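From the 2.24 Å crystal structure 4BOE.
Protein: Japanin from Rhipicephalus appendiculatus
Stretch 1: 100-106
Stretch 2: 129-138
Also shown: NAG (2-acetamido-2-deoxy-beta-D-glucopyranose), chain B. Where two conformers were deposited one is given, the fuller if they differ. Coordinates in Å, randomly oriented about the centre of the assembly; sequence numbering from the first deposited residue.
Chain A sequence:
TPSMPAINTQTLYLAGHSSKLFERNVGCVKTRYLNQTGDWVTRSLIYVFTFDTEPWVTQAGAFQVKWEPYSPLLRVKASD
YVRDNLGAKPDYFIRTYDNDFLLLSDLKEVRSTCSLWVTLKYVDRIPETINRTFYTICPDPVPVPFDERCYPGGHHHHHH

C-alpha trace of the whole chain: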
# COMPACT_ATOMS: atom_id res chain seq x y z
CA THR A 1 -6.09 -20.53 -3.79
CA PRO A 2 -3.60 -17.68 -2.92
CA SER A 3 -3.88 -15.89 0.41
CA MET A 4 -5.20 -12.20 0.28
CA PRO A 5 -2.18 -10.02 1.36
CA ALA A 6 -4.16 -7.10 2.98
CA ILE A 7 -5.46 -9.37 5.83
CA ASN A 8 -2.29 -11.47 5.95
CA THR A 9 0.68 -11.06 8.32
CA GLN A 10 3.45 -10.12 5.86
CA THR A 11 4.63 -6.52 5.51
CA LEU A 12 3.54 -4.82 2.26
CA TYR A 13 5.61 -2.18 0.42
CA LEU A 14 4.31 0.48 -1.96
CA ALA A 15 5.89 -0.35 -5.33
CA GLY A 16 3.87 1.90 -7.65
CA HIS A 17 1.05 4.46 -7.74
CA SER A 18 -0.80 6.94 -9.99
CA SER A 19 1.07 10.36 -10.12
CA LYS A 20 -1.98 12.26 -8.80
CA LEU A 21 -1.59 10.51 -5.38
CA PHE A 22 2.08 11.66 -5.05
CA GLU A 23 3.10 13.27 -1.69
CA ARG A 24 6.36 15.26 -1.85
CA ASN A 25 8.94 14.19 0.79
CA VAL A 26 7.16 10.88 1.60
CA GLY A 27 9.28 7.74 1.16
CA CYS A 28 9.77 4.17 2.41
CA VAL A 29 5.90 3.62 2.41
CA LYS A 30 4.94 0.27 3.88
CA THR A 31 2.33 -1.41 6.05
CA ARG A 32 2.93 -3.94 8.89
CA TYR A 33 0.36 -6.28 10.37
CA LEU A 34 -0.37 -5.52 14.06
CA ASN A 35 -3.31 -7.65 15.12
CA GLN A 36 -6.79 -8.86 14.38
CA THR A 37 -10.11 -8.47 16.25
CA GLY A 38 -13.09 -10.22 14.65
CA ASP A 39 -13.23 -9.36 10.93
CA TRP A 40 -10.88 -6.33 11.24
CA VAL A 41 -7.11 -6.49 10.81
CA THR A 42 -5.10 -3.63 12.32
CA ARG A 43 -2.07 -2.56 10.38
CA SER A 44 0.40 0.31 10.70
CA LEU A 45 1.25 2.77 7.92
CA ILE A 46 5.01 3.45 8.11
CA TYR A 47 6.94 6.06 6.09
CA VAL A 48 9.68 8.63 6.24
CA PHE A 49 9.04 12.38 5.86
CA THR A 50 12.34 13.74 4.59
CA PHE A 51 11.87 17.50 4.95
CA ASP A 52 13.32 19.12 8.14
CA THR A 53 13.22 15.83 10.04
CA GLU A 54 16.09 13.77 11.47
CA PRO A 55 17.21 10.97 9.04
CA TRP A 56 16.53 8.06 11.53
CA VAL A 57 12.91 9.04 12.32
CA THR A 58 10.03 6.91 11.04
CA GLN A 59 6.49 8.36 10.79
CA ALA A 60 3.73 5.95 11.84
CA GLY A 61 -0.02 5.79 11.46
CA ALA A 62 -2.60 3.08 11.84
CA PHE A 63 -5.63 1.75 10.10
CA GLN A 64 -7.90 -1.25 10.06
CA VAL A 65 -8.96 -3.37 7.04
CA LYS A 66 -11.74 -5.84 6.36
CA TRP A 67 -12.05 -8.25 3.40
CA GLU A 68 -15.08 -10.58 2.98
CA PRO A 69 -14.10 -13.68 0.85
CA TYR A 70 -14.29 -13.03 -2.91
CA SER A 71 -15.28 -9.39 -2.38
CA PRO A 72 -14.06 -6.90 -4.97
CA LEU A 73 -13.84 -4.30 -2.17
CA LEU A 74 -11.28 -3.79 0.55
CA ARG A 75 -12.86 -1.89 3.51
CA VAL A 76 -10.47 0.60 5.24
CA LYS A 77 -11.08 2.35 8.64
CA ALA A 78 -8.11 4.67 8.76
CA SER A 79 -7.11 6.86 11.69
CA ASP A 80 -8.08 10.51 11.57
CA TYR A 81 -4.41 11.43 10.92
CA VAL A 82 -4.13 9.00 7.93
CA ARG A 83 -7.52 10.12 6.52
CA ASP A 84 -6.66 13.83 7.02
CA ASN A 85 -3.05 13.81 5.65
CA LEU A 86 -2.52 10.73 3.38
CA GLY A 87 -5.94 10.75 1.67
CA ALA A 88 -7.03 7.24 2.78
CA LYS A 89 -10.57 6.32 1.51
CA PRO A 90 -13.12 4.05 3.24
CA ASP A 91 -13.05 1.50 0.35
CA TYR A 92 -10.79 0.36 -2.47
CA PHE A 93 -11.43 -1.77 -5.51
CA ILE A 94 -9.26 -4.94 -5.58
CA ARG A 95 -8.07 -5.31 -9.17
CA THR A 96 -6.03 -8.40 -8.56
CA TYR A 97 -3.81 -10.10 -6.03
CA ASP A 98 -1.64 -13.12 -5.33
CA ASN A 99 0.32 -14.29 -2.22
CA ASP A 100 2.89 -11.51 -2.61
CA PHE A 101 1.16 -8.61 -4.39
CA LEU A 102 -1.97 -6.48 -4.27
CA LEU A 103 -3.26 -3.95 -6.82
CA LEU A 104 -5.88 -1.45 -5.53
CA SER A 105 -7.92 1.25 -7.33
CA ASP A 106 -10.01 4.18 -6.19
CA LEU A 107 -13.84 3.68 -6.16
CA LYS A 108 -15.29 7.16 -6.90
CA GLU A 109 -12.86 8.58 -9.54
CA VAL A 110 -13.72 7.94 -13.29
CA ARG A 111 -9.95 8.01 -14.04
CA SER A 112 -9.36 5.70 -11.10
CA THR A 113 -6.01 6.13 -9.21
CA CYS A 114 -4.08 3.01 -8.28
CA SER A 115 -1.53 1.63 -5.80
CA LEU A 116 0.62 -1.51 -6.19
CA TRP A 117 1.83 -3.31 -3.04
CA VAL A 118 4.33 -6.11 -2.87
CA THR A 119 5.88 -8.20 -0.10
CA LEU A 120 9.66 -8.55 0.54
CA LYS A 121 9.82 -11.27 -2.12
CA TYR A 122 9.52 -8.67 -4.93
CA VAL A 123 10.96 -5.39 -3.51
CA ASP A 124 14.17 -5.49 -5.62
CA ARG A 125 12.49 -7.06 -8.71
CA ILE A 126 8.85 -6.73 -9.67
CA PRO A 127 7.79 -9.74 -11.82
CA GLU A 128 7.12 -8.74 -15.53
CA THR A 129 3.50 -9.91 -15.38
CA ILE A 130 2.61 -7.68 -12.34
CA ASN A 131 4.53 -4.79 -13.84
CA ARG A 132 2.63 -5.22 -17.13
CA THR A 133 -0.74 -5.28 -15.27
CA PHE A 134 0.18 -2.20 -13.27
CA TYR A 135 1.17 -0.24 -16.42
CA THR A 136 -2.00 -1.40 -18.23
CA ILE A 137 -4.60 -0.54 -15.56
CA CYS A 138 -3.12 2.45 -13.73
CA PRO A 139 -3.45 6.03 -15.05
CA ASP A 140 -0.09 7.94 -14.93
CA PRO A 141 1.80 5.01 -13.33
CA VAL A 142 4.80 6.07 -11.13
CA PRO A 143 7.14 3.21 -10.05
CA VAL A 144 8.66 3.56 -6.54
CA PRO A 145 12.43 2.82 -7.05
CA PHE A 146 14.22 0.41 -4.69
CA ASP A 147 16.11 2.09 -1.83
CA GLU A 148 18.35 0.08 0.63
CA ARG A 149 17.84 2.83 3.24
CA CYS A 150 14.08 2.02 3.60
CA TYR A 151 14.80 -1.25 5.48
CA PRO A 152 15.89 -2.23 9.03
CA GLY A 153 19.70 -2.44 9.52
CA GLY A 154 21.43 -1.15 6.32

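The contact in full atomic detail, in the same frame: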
# COMPACT_ATOMS: atom_id res chain seq x y z
N ASP A 100 1.91 -12.52 -2.88
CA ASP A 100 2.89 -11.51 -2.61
C ASP A 100 2.65 -10.18 -3.31
O ASP A 100 3.54 -9.34 -3.26
CB ASP A 100 4.27 -12.11 -2.91
CG ASP A 100 4.63 -13.25 -1.93
OD1 ASP A 100 5.07 -12.95 -0.79
OD2 ASP A 100 4.37 -14.41 -2.25
N PHE A 101 1.46 -9.93 -3.84
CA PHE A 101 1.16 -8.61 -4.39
C PHE A 101 -0.33 -8.29 -4.33
O PHE A 101 -1.17 -9.17 -4.25
CB PHE A 101 1.74 -8.38 -5.80
CG PHE A 101 0.84 -8.84 -6.91
CD1 PHE A 101 -0.14 -8.00 -7.41
CD2 PHE A 101 0.93 -10.13 -7.41
CE1 PHE A 101 -1.05 -8.47 -8.35
CE2 PHE A 101 0.03 -10.58 -8.37
CZ PHE A 101 -0.96 -9.75 -8.82
N LEU A 102 -0.62 -6.99 -4.30
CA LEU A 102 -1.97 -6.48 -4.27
C LEU A 102 -2.04 -5.21 -5.12
O LEU A 102 -1.19 -4.32 -4.98
CB LEU A 102 -2.33 -6.20 -2.80
CG LEU A 102 -3.68 -5.59 -2.54
CD1 LEU A 102 -4.82 -6.54 -2.99
CD2 LEU A 102 -3.81 -5.21 -1.08
N LEU A 103 -3.05 -5.13 -5.98
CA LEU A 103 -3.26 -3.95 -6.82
C LEU A 103 -4.64 -3.38 -6.50
O LEU A 103 -5.65 -4.05 -6.73
CB LEU A 103 -3.13 -4.32 -8.31
CG LEU A 103 -3.29 -3.20 -9.32
CD1 LEU A 103 -2.24 -2.13 -9.13
CD2 LEU A 103 -3.20 -3.76 -10.74
N LEU A 104 -4.68 -2.15 -5.94
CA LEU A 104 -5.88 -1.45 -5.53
C LEU A 104 -6.19 -0.25 -6.39
O LEU A 104 -5.27 0.39 -6.86
CB LEU A 104 -5.72 -0.94 -4.08
CG LEU A 104 -5.46 -1.94 -3.01
CD1 LEU A 104 -5.27 -1.20 -1.64
CD2 LEU A 104 -6.58 -2.97 -2.95
N SER A 105 -7.47 0.07 -6.55
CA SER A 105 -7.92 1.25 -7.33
C SER A 105 -8.90 2.04 -6.50
O SER A 105 -9.63 1.48 -5.71
CB SER A 105 -8.65 0.86 -8.64
OG SER A 105 -7.80 0.41 -9.67
N ASP A 106 -9.01 3.32 -6.81
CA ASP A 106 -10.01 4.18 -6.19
C ASP A 106 -11.44 3.84 -6.70
O ASP A 106 -11.62 3.53 -7.87
CB ASP A 106 -9.73 5.67 -6.50
CG ASP A 106 -10.45 6.57 -5.53
OD1 ASP A 106 -10.06 6.59 -4.35
OD2 ASP A 106 -11.50 7.12 -5.91
N THR A 129 4.95 -9.80 -15.27
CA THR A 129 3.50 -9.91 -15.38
C THR A 129 2.75 -8.88 -14.51
O THR A 129 1.74 -8.35 -14.94
CB THR A 129 3.06 -11.31 -14.97
OG1 THR A 129 3.62 -11.58 -13.68
CG2 THR A 129 3.50 -12.37 -15.98
N ILE A 130 3.22 -8.64 -13.27
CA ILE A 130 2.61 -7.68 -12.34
C ILE A 130 2.88 -6.30 -12.84
O ILE A 130 2.01 -5.45 -12.80
CB ILE A 130 3.17 -7.87 -10.90
CG1 ILE A 130 2.70 -9.20 -10.37
CG2 ILE A 130 2.73 -6.73 -9.94
CD1 ILE A 130 3.51 -9.70 -9.24
N ASN A 131 4.10 -6.08 -13.30
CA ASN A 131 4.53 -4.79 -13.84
C ASN A 131 3.68 -4.42 -15.06
O ASN A 131 3.21 -3.30 -15.18
CB ASN A 131 6.04 -4.85 -14.21
CG ASN A 131 6.54 -3.52 -14.64
OD1 ASN A 131 6.38 -2.54 -13.90
ND2 ASN A 131 7.09 -3.43 -15.84
N ARG A 132 3.47 -5.39 -15.96
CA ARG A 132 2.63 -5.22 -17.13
C ARG A 132 1.18 -4.87 -16.73
O ARG A 132 0.63 -3.89 -17.22
CB ARG A 132 2.71 -6.46 -18.05
CG ARG A 132 1.81 -6.36 -19.26
CD ARG A 132 2.03 -7.52 -20.20
NE ARG A 132 1.16 -7.43 -21.37
CZ ARG A 132 1.31 -6.58 -22.39
NH1 ARG A 132 2.32 -5.72 -22.41
NH2 ARG A 132 0.44 -6.59 -23.39
N THR A 133 0.61 -5.59 -15.77
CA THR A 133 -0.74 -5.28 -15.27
C THR A 133 -0.83 -3.90 -14.69
O THR A 133 -1.79 -3.17 -14.94
CB THR A 133 -1.15 -6.31 -14.21
OG1 THR A 133 -1.07 -7.60 -14.78
CG2 THR A 133 -2.56 -6.09 -13.69
N PHE A 134 0.14 -3.54 -13.88
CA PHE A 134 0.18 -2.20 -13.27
C PHE A 134 0.20 -1.10 -14.35
O PHE A 134 -0.61 -0.17 -14.28
CB PHE A 134 1.37 -2.10 -12.30
CG PHE A 134 1.72 -0.71 -11.85
CD1 PHE A 134 0.87 -0.01 -11.01
CD2 PHE A 134 2.92 -0.13 -12.22
CE1 PHE A 134 1.21 1.27 -10.58
CE2 PHE A 134 3.23 1.16 -11.82
CZ PHE A 134 2.36 1.86 -11.04
N TYR A 135 1.08 -1.23 -15.34
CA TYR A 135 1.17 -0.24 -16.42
C TYR A 135 -0.06 -0.24 -17.35
O TYR A 135 -0.38 0.79 -17.94
CB TYR A 135 2.47 -0.38 -17.22
CG TYR A 135 3.61 0.38 -16.59
CD1 TYR A 135 4.38 -0.20 -15.60
CD2 TYR A 135 3.85 1.70 -16.92
CE1 TYR A 135 5.40 0.51 -14.97
CE2 TYR A 135 4.89 2.42 -16.33
CZ TYR A 135 5.65 1.82 -15.34
OH TYR A 135 6.66 2.51 -14.73
N THR A 136 -0.78 -1.33 -17.44
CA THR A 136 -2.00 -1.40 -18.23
C THR A 136 -3.17 -0.65 -17.56
O THR A 136 -3.83 0.17 -18.17
CB THR A 136 -2.36 -2.87 -18.46
OG1 THR A 136 -1.30 -3.44 -19.21
CG2 THR A 136 -3.68 -3.06 -19.20
N ILE A 137 -3.43 -0.98 -16.32
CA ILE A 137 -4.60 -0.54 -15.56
C ILE A 137 -4.55 0.82 -14.91
O ILE A 137 -5.60 1.42 -14.67
CB ILE A 137 -4.83 -1.64 -14.43
CG1 ILE A 137 -5.20 -3.00 -15.01
CG2 ILE A 137 -5.81 -1.23 -13.35
CD1 ILE A 137 -6.39 -3.02 -15.97
N CYS A 138 -3.38 1.25 -14.54
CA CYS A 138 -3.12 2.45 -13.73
C CYS A 138 -2.95 3.71 -14.56
O CYS A 138 -2.07 3.72 -15.40
CB CYS A 138 -1.87 2.21 -12.88
SG CYS A 138 -1.69 3.31 -11.45
C1 NAG B . 7.62 -2.20 -16.35
C2 NAG B . 9.09 -2.34 -16.75
C3 NAG B . 9.56 -0.98 -17.28
C4 NAG B . 8.67 -0.53 -18.43
C5 NAG B . 7.22 -0.48 -17.95
C6 NAG B . 6.24 -0.10 -19.03
C7 NAG B . 10.17 -4.06 -15.33
C8 NAG B . 10.76 -4.31 -13.98
N2 NAG B . 9.90 -2.76 -15.62
O3 NAG B . 10.91 -1.11 -17.70
O4 NAG B . 9.06 0.76 -18.89
O5 NAG B . 6.83 -1.77 -17.45
O6 NAG B . 6.51 -0.78 -20.25
O7 NAG B . 9.91 -4.97 -16.11

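This is an apolar strand-on-helix contact, held by side-chain packing with no hydrogen bond between the two stretches. The strand, beginning at Phe101, and the helix, which starts before Thr129 and runs to Ile137, point the same way. Their axes are 3° from parallel and approach to 10.4 Å. That spacing leaves room for one layer of side chains between the backbones.

The register follows from the two repeats. A strand turns every second side chain to the same side, so Phe101, Leu103 and Ser105 all point toward the helix, while Leu102 points away. A helix brings a side chain back to the same face every three or four residues, and here Ile130, Thr133 and Ile137 point toward the strand. The CA atoms of Phe101 and Ile130 lie 8.1 Å apart, those of Leu103 and Phe134 7.5 Å, and those of Ser105 and Cys138 8.1 Å. Two residues of strand thus keep pace with about four of helix.

At the first level, Ile130 lies over one face of the Phe101 ring. Its CG1 is 3.7 Å from the centroid of that ring and 18° off the normal, a CH-pi contact. The closest approach is tight, with Phe101 CD2 3.2 Å from Ile130 CD1.

Leu103 covers the middle. It has the largest area covered by the opposite stretch, 82 Å² of its surface. Its CD2 is 3.8 Å from Thr133 CG2 and 4.5 Å from Ile137 CG2. Its CD1 sits at the edge of the Phe134 ring, 4.2 Å from Phe134 CD1. Thr133 meets Leu103 with its methyl, while its hydroxyl is engaged within the helix: Thr133 OG1 donates to Thr129 O at 2.9 Å.

The contact thins at Ser105. Its OG is 4.5 Å from Ile137 CG2, a loose approach, and that hydroxyl is hydrogen-bonded elsewhere in the structure. Ile137 starts toward the strand, but the end of its side chain leads away.

The helix holds its own shape through backbone bonds such as Phe134 N to Ile130 O, 2.9 Å, and Ile137 N to Thr133 O, 3.1 Å. Cys138 is the first residue to leave helical phi/psi, though Cys138 N still donates to Phe134 O at 3.1 Å.

The glycan lies clear of the contact. Asn131 ND2 is bonded covalently to NAG C1 at 1.4 Å. One turn on, Tyr135 presents a ring face to the sugar, with Tyr135 CD1 3.4 Å from NAG O5.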